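Local coordinates for protein copper-containing nitrite reductase (Hyphomicrobium denitrificans 1NES1, PDB 6TFO) that probably reduces nitrite to nitric oxide with electrons from cytochrome c, using copper centres that include one in an extra cupredoxin domain of each subunit, at residues 66-80 / 93-107. Numbering follows the deposited sequence.
With CU (copper (II) ion), chain L.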
ATOM      1  N   GLU C  66     -20.601 -17.578 -33.955  1.00 52.98           N
ATOM      2  CA  GLU C  66     -19.358 -17.704 -33.152  1.00 50.24           C
ATOM      3  C   GLU C  66     -19.703 -18.370 -31.814  1.00 47.57           C
ATOM      4  O   GLU C  66     -20.865 -18.280 -31.355  1.00 46.40           O
ATOM      5  CB  GLU C  66     -18.682 -16.355 -32.940  1.00 54.30           C
ATOM      6  CG  GLU C  66     -17.975 -15.813 -34.174  1.00 55.09           C
ATOM      7  CD  GLU C  66     -17.229 -14.500 -33.946  1.00 52.39           C
ATOM      8  OE1 GLU C  66     -17.673 -13.716 -33.117  1.00 56.62           O
ATOM      9  OE2 GLU C  66     -16.207 -14.261 -34.591  1.00 59.03           O
ATOM     10  N   THR C  67     -18.735 -19.092 -31.254  1.00 50.24           N
ATOM     11  CA  THR C  67     -18.785 -19.625 -29.872  1.00 51.14           C
ATOM     12  C   THR C  67     -18.249 -18.536 -28.955  1.00 49.04           C
ATOM     13  O   THR C  67     -17.173 -17.982 -29.265  1.00 45.50           O
ATOM     14  CB  THR C  67     -18.006 -20.933 -29.717  1.00 50.17           C
ATOM     15  OG1 THR C  67     -18.659 -21.910 -30.527  1.00 49.46           O
ATOM     16  CG2 THR C  67     -17.980 -21.458 -28.299  1.00 52.07           C
ATOM     17  N   VAL C  68     -18.992 -18.242 -27.891  1.00 50.18           N
ATOM     18  CA  VAL C  68     -18.685 -17.133 -26.948  1.00 45.86           C
ATOM     19  C   VAL C  68     -18.344 -17.745 -25.593  1.00 40.85           C
ATOM     20  O   VAL C  68     -19.109 -18.585 -25.109  1.00 37.90           O
ATOM     21  CB  VAL C  68     -19.858 -16.145 -26.883  1.00 48.00           C
ATOM     22  CG1 VAL C  68     -19.576 -14.994 -25.935  1.00 50.05           C
ATOM     23  CG2 VAL C  68     -20.201 -15.624 -28.271  1.00 50.60           C
ATOM     24  N   GLN C  69     -17.180 -17.379 -25.067  1.00 40.71           N
ATOM     25  CA  GLN C  69     -16.733 -17.718 -23.699  1.00 45.34           C
ATOM     26  C   GLN C  69     -16.705 -16.410 -22.903  1.00 43.97           C
ATOM     27  O   GLN C  69     -16.053 -15.452 -23.353  1.00 40.90           O
ATOM     28  CB  GLN C  69     -15.357 -18.378 -23.718  1.00 45.73           C
ATOM     29  CG  GLN C  69     -14.891 -18.835 -22.346  1.00 47.68           C
ATOM     30  CD  GLN C  69     -13.519 -19.464 -22.372  1.00 48.68           C
ATOM     31  OE1 GLN C  69     -13.148 -20.204 -23.290  1.00 49.36           O
ATOM     32  NE2 GLN C  69     -12.762 -19.201 -21.320  1.00 50.75           N
ATOM     33  N   ILE C  70     -17.436 -16.364 -21.794  1.00 41.84           N
ATOM     34  CA  ILE C  70     -17.447 -15.215 -20.851  1.00 42.94           C
ATOM     35  C   ILE C  70     -16.873 -15.729 -19.539  1.00 41.01           C
ATOM     36  O   ILE C  70     -17.460 -16.675 -18.972  1.00 40.68           O
ATOM     37  CB  ILE C  70     -18.863 -14.645 -20.685  1.00 44.95           C
ATOM     38  CG1 ILE C  70     -19.335 -13.925 -21.953  1.00 47.75           C
ATOM     39  CG2 ILE C  70     -18.914 -13.739 -19.474  1.00 48.82           C
ATOM     40  CD1 ILE C  70     -20.838 -13.727 -22.028  1.00 50.28           C
ATOM     41  N   ASN C  71     -15.748 -15.156 -19.113  1.00 40.25           N
ATOM     42  CA  ASN C  71     -15.124 -15.420 -17.788  1.00 42.73           C
ATOM     43  C   ASN C  71     -15.592 -14.350 -16.795  1.00 45.46           C
ATOM     44  O   ASN C  71     -15.208 -13.169 -16.981  1.00 49.67           O
ATOM     45  CB  ASN C  71     -13.603 -15.412 -17.891  1.00 40.49           C
ATOM     46  CG  ASN C  71     -13.097 -16.314 -18.994  1.00 40.22           C
ATOM     47  OD1 ASN C  71     -13.495 -17.475 -19.092  1.00 37.31           O
ATOM     48  ND2 ASN C  71     -12.233 -15.773 -19.841  1.00 41.23           N
ATOM     49  N   LEU C  72     -16.400 -14.719 -15.798  1.00 46.52           N
ATOM     50  CA  LEU C  72     -16.815 -13.783 -14.717  1.00 43.28           C
ATOM     51  C   LEU C  72     -15.869 -13.931 -13.526  1.00 43.83           C
ATOM     52  O   LEU C  72     -15.726 -15.056 -13.032  1.00 46.15           O
ATOM     53  CB  LEU C  72     -18.254 -14.051 -14.274  1.00 43.15           C
ATOM     54  CG  LEU C  72     -18.814 -13.049 -13.265  1.00 43.26           C
ATOM     55  CD1 LEU C  72     -18.769 -11.634 -13.826  1.00 44.69           C
ATOM     56  CD2 LEU C  72     -20.230 -13.413 -12.862  1.00 42.21           C
ATOM     57  N   ILE C  73     -15.284 -12.815 -13.080  1.00 45.13           N
ATOM     58  CA  ILE C  73     -14.393 -12.736 -11.889  1.00 43.44           C
ATOM     59  C   ILE C  73     -14.983 -11.710 -10.918  1.00 47.90           C
ATOM     60  O   ILE C  73     -15.204 -10.541 -11.325  1.00 43.89           O
ATOM     61  CB  ILE C  73     -12.963 -12.367 -12.308  1.00 42.43           C
ATOM     62  CG1 ILE C  73     -12.485 -13.251 -13.461  1.00 43.71           C
ATOM     63  CG2 ILE C  73     -12.028 -12.407 -11.106  1.00 41.94           C
ATOM     64  CD1 ILE C  73     -11.097 -12.931 -13.954  1.00 44.61           C
ATOM     65  N   ASN C  74     -15.209 -12.139  -9.677  1.00 48.11           N
ATOM     66  CA  ASN C  74     -15.704 -11.295  -8.563  1.00 44.56           C
ATOM     67  C   ASN C  74     -14.616 -10.281  -8.177  1.00 44.05           C
ATOM     68  O   ASN C  74     -13.523 -10.712  -7.792  1.00 41.12           O
ATOM     69  CB  ASN C  74     -16.096 -12.184  -7.393  1.00 44.07           C
ATOM     70  CG  ASN C  74     -16.865 -11.438  -6.332  1.00 46.50           C
ATOM     71  OD1 ASN C  74     -16.475 -10.335  -5.963  1.00 50.05           O
ATOM     72  ND2 ASN C  74     -17.933 -12.045  -5.835  1.00 41.46           N
ATOM     73  N   GLY C  75     -14.905  -8.984  -8.286  1.00 47.09           N
ATOM     74  CA  GLY C  75     -13.962  -7.887  -7.969  1.00 46.40           C
ATOM     75  C   GLY C  75     -14.050  -7.456  -6.507  1.00 47.79           C
ATOM     76  O   GLY C  75     -12.996  -7.442  -5.833  1.00 47.67           O
ATOM     77  N   GLU C  76     -15.257  -7.156  -6.010  1.00 42.37           N
ATOM     78  CA  GLU C  76     -15.454  -6.393  -4.743  1.00 43.73           C
ATOM     79  C   GLU C  76     -16.048  -7.250  -3.609  1.00 40.32           C
ATOM     80  O   GLU C  76     -15.904  -6.849  -2.468  1.00 41.78           O
ATOM     81  CB  GLU C  76     -16.284  -5.147  -5.032  1.00 44.59           C
ATOM     82  CG  GLU C  76     -17.789  -5.367  -4.973  1.00 47.82           C
ATOM     83  CD  GLU C  76     -18.321  -6.425  -5.924  1.00 47.12           C
ATOM     84  OE1 GLU C  76     -17.920  -6.409  -7.117  1.00 44.78           O
ATOM     85  OE2 GLU C  76     -19.116  -7.266  -5.457  1.00 47.40           O
ATOM     86  N   GLY C  77     -16.682  -8.387  -3.882  1.00 40.01           N
ATOM     87  CA  GLY C  77     -16.951  -9.403  -2.838  1.00 40.41           C
ATOM     88  C   GLY C  77     -18.426  -9.570  -2.512  1.00 38.35           C
ATOM     89  O   GLY C  77     -18.726 -10.219  -1.505  1.00 38.92           O
ATOM     90  N   ALA C  78     -19.329  -9.030  -3.326  1.00 40.22           N
ATOM     91  CA  ALA C  78     -20.777  -9.342  -3.221  1.00 47.40           C
ATOM     92  C   ALA C  78     -21.060 -10.596  -4.058  1.00 46.33           C
ATOM     93  O   ALA C  78     -20.154 -11.046  -4.736  1.00 48.60           O
ATOM     94  CB  ALA C  78     -21.615  -8.165  -3.656  1.00 45.03           C
ATOM     95  N   GLN C  79     -22.255 -11.171  -3.972  1.00 47.69           N
ATOM     96  CA  GLN C  79     -22.639 -12.340  -4.802  1.00 44.64           C
ATOM     97  C   GLN C  79     -23.039 -11.817  -6.181  1.00 46.15           C
ATOM     98  O   GLN C  79     -23.730 -10.776  -6.260  1.00 42.69           O
ATOM     99  CB  GLN C  79     -23.766 -13.156  -4.184  1.00 44.38           C
ATOM    100  CG  GLN C  79     -23.371 -13.786  -2.862  1.00 49.32           C
ATOM    101  CD  GLN C  79     -24.328 -14.884  -2.478  1.00 52.26           C
ATOM    102  OE1 GLN C  79     -25.512 -14.854  -2.783  1.00 56.70           O
ATOM    103  NE2 GLN C  79     -23.792 -15.899  -1.838  1.00 54.98           N
ATOM    104  N   HIS C  80     -22.567 -12.505  -7.221  1.00 43.27           N
ATOM    105  CA  HIS C  80     -22.769 -12.137  -8.645  1.00 46.30           C
ATOM    106  C   HIS C  80     -22.868 -13.390  -9.527  1.00 42.91           C
ATOM    107  O   HIS C  80     -22.205 -14.427  -9.248  1.00 44.53           O
ATOM    108  CB  HIS C  80     -21.643 -11.225  -9.167  1.00 44.73           C
ATOM    109  CG  HIS C  80     -21.435  -9.975  -8.381  1.00 41.52           C
ATOM    110  ND1 HIS C  80     -22.341  -8.955  -8.381  1.00 40.31           N
ATOM    111  CD2 HIS C  80     -20.421  -9.593  -7.576  1.00 43.41           C
ATOM    112  CE1 HIS C  80     -21.907  -7.989  -7.603  1.00 45.42           C
ATOM    113  NE2 HIS C  80     -20.735  -8.364  -7.087  1.00 47.09           N
ATOM    114  N   ILE C  93     -22.990 -18.595  -9.534  1.00 45.20           N
ATOM    115  CA  ILE C  93     -22.851 -17.492  -8.542  1.00 44.98           C
ATOM    116  C   ILE C  93     -21.420 -17.498  -7.984  1.00 45.04           C
ATOM    117  O   ILE C  93     -21.017 -18.497  -7.393  1.00 45.80           O
ATOM    118  CB  ILE C  93     -23.909 -17.635  -7.434  1.00 46.03           C
ATOM    119  CG1 ILE C  93     -25.316 -17.352  -7.969  1.00 49.95           C
ATOM    120  CG2 ILE C  93     -23.566 -16.732  -6.263  1.00 49.36           C
ATOM    121  CD1 ILE C  93     -26.126 -18.573  -8.323  1.00 55.34           C
ATOM    122  N   VAL C  94     -20.710 -16.380  -8.093  1.00 42.09           N
ATOM    123  CA  VAL C  94     -19.358 -16.195  -7.494  1.00 41.85           C
ATOM    124  C   VAL C  94     -19.497 -15.279  -6.267  1.00 46.71           C
ATOM    125  O   VAL C  94     -20.059 -14.176  -6.418  1.00 47.51           O
ATOM    126  CB  VAL C  94     -18.376 -15.624  -8.535  1.00 41.34           C
ATOM    127  CG1 VAL C  94     -17.930 -16.701  -9.498  1.00 43.94           C
ATOM    128  CG2 VAL C  94     -18.922 -14.418  -9.303  1.00 39.70           C
ATOM    129  N   SER C  95     -18.992 -15.696  -5.098  1.00 44.77           N
ATOM    130  CA  SER C  95     -19.282 -15.059  -3.786  1.00 46.66           C
ATOM    131  C   SER C  95     -18.112 -14.200  -3.289  1.00 48.40           C
ATOM    132  O   SER C  95     -18.323 -12.986  -3.070  1.00 55.27           O
ATOM    133  CB  SER C  95     -19.672 -16.095  -2.799  1.00 46.56           C
ATOM    134  OG  SER C  95     -20.915 -16.645  -3.195  1.00 46.66           O
ATOM    135  N   GLY C  96     -16.938 -14.789  -3.104  1.00 45.42           N
ATOM    136  CA  GLY C  96     -15.770 -14.059  -2.577  1.00 48.07           C
ATOM    137  C   GLY C  96     -15.033 -13.295  -3.665  1.00 47.50           C
ATOM    138  O   GLY C  96     -15.272 -13.534  -4.848  1.00 48.05           O
ATOM    139  N   LYS C  97     -14.131 -12.412  -3.265  1.00 47.86           N
ATOM    140  CA  LYS C  97     -13.210 -11.697  -4.176  1.00 48.50           C
ATOM    141  C   LYS C  97     -12.371 -12.745  -4.909  1.00 46.10           C
ATOM    142  O   LYS C  97     -11.886 -13.674  -4.234  1.00 41.52           O
ATOM    143  CB  LYS C  97     -12.349 -10.722  -3.375  1.00 56.49           C
ATOM    144  CG  LYS C  97     -11.565  -9.697  -4.186  1.00 67.13           C
ATOM    145  CD  LYS C  97     -11.266  -8.399  -3.416  1.00 75.65           C
ATOM    146  CE  LYS C  97     -12.102  -8.210  -2.161  1.00 74.65           C
ATOM    147  NZ  LYS C  97     -11.482  -7.246  -1.221  1.00 79.02           N
ATOM    148  N   ASN C  98     -12.247 -12.595  -6.234  1.00 42.76           N
ATOM    149  CA  ASN C  98     -11.438 -13.455  -7.147  1.00 43.89           C
ATOM    150  C   ASN C  98     -12.188 -14.730  -7.550  1.00 38.80           C
ATOM    151  O   ASN C  98     -11.680 -15.402  -8.450  1.00 42.31           O
ATOM    152  CB  ASN C  98     -10.094 -13.857  -6.533  1.00 42.99           C
ATOM    153  CG  ASN C  98      -9.248 -12.657  -6.196  1.00 42.37           C
ATOM    154  OD1 ASN C  98      -9.268 -11.672  -6.913  1.00 42.01           O
ATOM    155  ND2 ASN C  98      -8.482 -12.749  -5.129  1.00 44.88           N
ATOM    156  N   ALA C  99     -13.301 -15.078  -6.889  1.00 36.14           N
ATOM    157  CA  ALA C  99     -14.152 -16.228  -7.243  1.00 35.85           C
ATOM    158  C   ALA C  99     -14.596 -16.053  -8.691  1.00 35.01           C
ATOM    159  O   ALA C  99     -15.007 -14.949  -9.042  1.00 37.84           O
ATOM    160  CB  ALA C  99     -15.324 -16.364  -6.312  1.00 37.77           C
ATOM    161  N   SER C 100     -14.457 -17.106  -9.500  1.00 38.85           N
ATOM    162  CA  SER C 100     -14.629 -17.067 -10.974  1.00 41.10           C
ATOM    163  C   SER C 100     -15.606 -18.141 -11.448  1.00 41.14           C
ATOM    164  O   SER C 100     -15.805 -19.164 -10.747  1.00 42.89           O
ATOM    165  CB  SER C 100     -13.316 -17.208 -11.653  1.00 43.02           C
ATOM    166  OG  SER C 100     -12.371 -16.274 -11.115  1.00 51.00           O
ATOM    167  N   SER C 101     -16.244 -17.874 -12.577  1.00 38.23           N
ATOM    168  CA  SER C 101     -17.107 -18.841 -13.284  1.00 42.90           C
ATOM    169  C   SER C 101     -17.070 -18.474 -14.762  1.00 47.58           C
ATOM    170  O   SER C 101     -17.302 -17.280 -15.083  1.00 45.48           O
ATOM    171  CB  SER C 101     -18.505 -18.882 -12.751  1.00 44.01           C
ATOM    172  OG  SER C 101     -19.349 -19.633 -13.623  1.00 44.57           O
ATOM    173  N   THR C 102     -16.699 -19.443 -15.598  1.00 44.55           N
ATOM    174  CA  THR C 102     -16.714 -19.292 -17.062  1.00 47.86           C
ATOM    175  C   THR C 102     -17.901 -20.105 -17.585  1.00 47.33           C
ATOM    176  O   THR C 102     -18.267 -21.124 -16.926  1.00 42.22           O
ATOM    177  CB  THR C 102     -15.330 -19.630 -17.620  1.00 48.93           C
ATOM    178  OG1 THR C 102     -14.441 -18.656 -17.057  1.00 44.67           O
ATOM    179  CG2 THR C 102     -15.310 -19.667 -19.132  1.00 54.09           C
ATOM    180  N   PHE C 103     -18.521 -19.599 -18.651  1.00 45.34           N
ATOM    181  CA  PHE C 103     -19.652 -20.229 -19.371  1.00 43.78           C
ATOM    182  C   PHE C 103     -19.487 -19.906 -20.857  1.00 45.76           C
ATOM    183  O   PHE C 103     -18.750 -18.948 -21.218  1.00 47.59           O
ATOM    184  CB  PHE C 103     -20.997 -19.796 -18.778  1.00 49.47           C
ATOM    185  CG  PHE C 103     -21.434 -18.363 -19.003  1.00 49.90           C
ATOM    186  CD1 PHE C 103     -20.942 -17.339 -18.208  1.00 54.39           C
ATOM    187  CD2 PHE C 103     -22.383 -18.041 -19.969  1.00 47.79           C
ATOM    188  CE1 PHE C 103     -21.356 -16.028 -18.408  1.00 51.79           C
ATOM    189  CE2 PHE C 103     -22.803 -16.733 -20.154  1.00 47.62           C
ATOM    190  CZ  PHE C 103     -22.288 -15.730 -19.377  1.00 48.12           C
ATOM    191  N   SER C 104     -20.095 -20.722 -21.714  1.00 41.52           N
ATOM    192  CA  SER C 104     -20.030 -20.512 -23.179  1.00 41.81           C
ATOM    193  C   SER C 104     -21.362 -20.886 -23.820  1.00 41.76           C
ATOM    194  O   SER C 104     -22.221 -21.488 -23.161  1.00 35.74           O
ATOM    195  CB  SER C 104     -18.909 -21.286 -23.768  1.00 42.41           C
ATOM    196  OG  SER C 104     -19.074 -22.649 -23.431  1.00 45.76           O
ATOM    197  N   PHE C 105     -21.494 -20.522 -25.084  1.00 43.47           N
ATOM    198  CA  PHE C 105     -22.721 -20.721 -25.878  1.00 44.60           C
ATOM    199  C   PHE C 105     -22.364 -20.347 -27.312  1.00 44.73           C
ATOM    200  O   PHE C 105     -21.298 -19.702 -27.509  1.00 45.25           O
ATOM    201  CB  PHE C 105     -23.866 -19.872 -25.311  1.00 50.22           C
ATOM    202  CG  PHE C 105     -23.622 -18.380 -25.355  1.00 47.49           C
ATOM    203  CD1 PHE C 105     -22.980 -17.733 -24.310  1.00 47.25           C
ATOM    204  CD2 PHE C 105     -24.045 -17.622 -26.439  1.00 49.54           C
ATOM    205  CE1 PHE C 105     -22.744 -16.368 -24.364  1.00 51.86           C
ATOM    206  CE2 PHE C 105     -23.810 -16.255 -26.497  1.00 48.13           C
ATOM    207  CZ  PHE C 105     -23.157 -15.630 -25.460  1.00 51.28           C
ATOM    208  N   ILE C 106     -23.220 -20.741 -28.252  1.00 44.28           N
ATOM    209  CA  ILE C 106     -23.087 -20.388 -29.688  1.00 48.54           C
ATOM    210  C   ILE C 106     -23.974 -19.180 -29.949  1.00 46.61           C
ATOM    211  O   ILE C 106     -25.173 -19.290 -29.682  1.00 44.53           O
ATOM    212  CB  ILE C 106     -23.457 -21.586 -30.586  1.00 49.76           C
ATOM    213  CG1 ILE C 106     -22.658 -22.841 -30.212  1.00 42.96           C
ATOM    214  CG2 ILE C 106     -23.275 -21.207 -32.049  1.00 54.42           C
ATOM    215  CD1 ILE C 106     -22.683 -23.928 -31.253  1.00 43.81           C
ATOM    216  N   ALA C 107     -23.398 -18.100 -30.475  1.00 47.46           N
ATOM    217  CA  ALA C 107     -24.127 -16.863 -30.829  1.00 53.78           C
ATOM    218  C   ALA C 107     -24.937 -17.110 -32.111  1.00 52.09           C
ATOM    219  O   ALA C 107     -24.581 -16.556 -33.164  1.00 54.01           O
ATOM    220  CB  ALA C 107     -23.150 -15.716 -30.963  1.00 56.16           C
TER
HETATM  221 CU    CU L 503     -24.294  -9.046  -8.953  1.00 44.02          CU
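V68, I70 and L72 pair with F105, F103 and S101 as hydrogen-bonded antiparallel pairs of strands 67-73 and 100-106; V68 N to F105 O, 2.8 Å, is almost straight. Beyond the strands N74 N and O bond A99 O and N98 N, and H80 and V94 pair again through both backbones. Apolar contacts line one face of the sheet: V68 CB sits over the F105 ring, 3.9 Å from its centroid, while I70 CD1 meets that ring's edge and I70 CG2 touches F103 CE1 at 3.5 Å. Between the loops, N74 CG stands anti to its N (chi1 -168°), which carries ND2 to A78 O (2.7 Å) and V94 O (3.1 Å); H80 N reaches V94 O from the opposite face. With an alanine at N74, A78 O and V94 O would probably lose their side-chain donor. E76 OE2 takes H80 NE2 (2.5 Å), in the ring plane, and A78 N, fixing the imidazole whose ND1 binds copper at 2.0 Å; C117, H122 and M127 complete this type 1 site. In this cupredoxin sheet, strand 67-73 lies between 30-39 and 100-106, V68 and I70 pack on strand 60-63, and Y318 of a second subunit covers Q69 and N71.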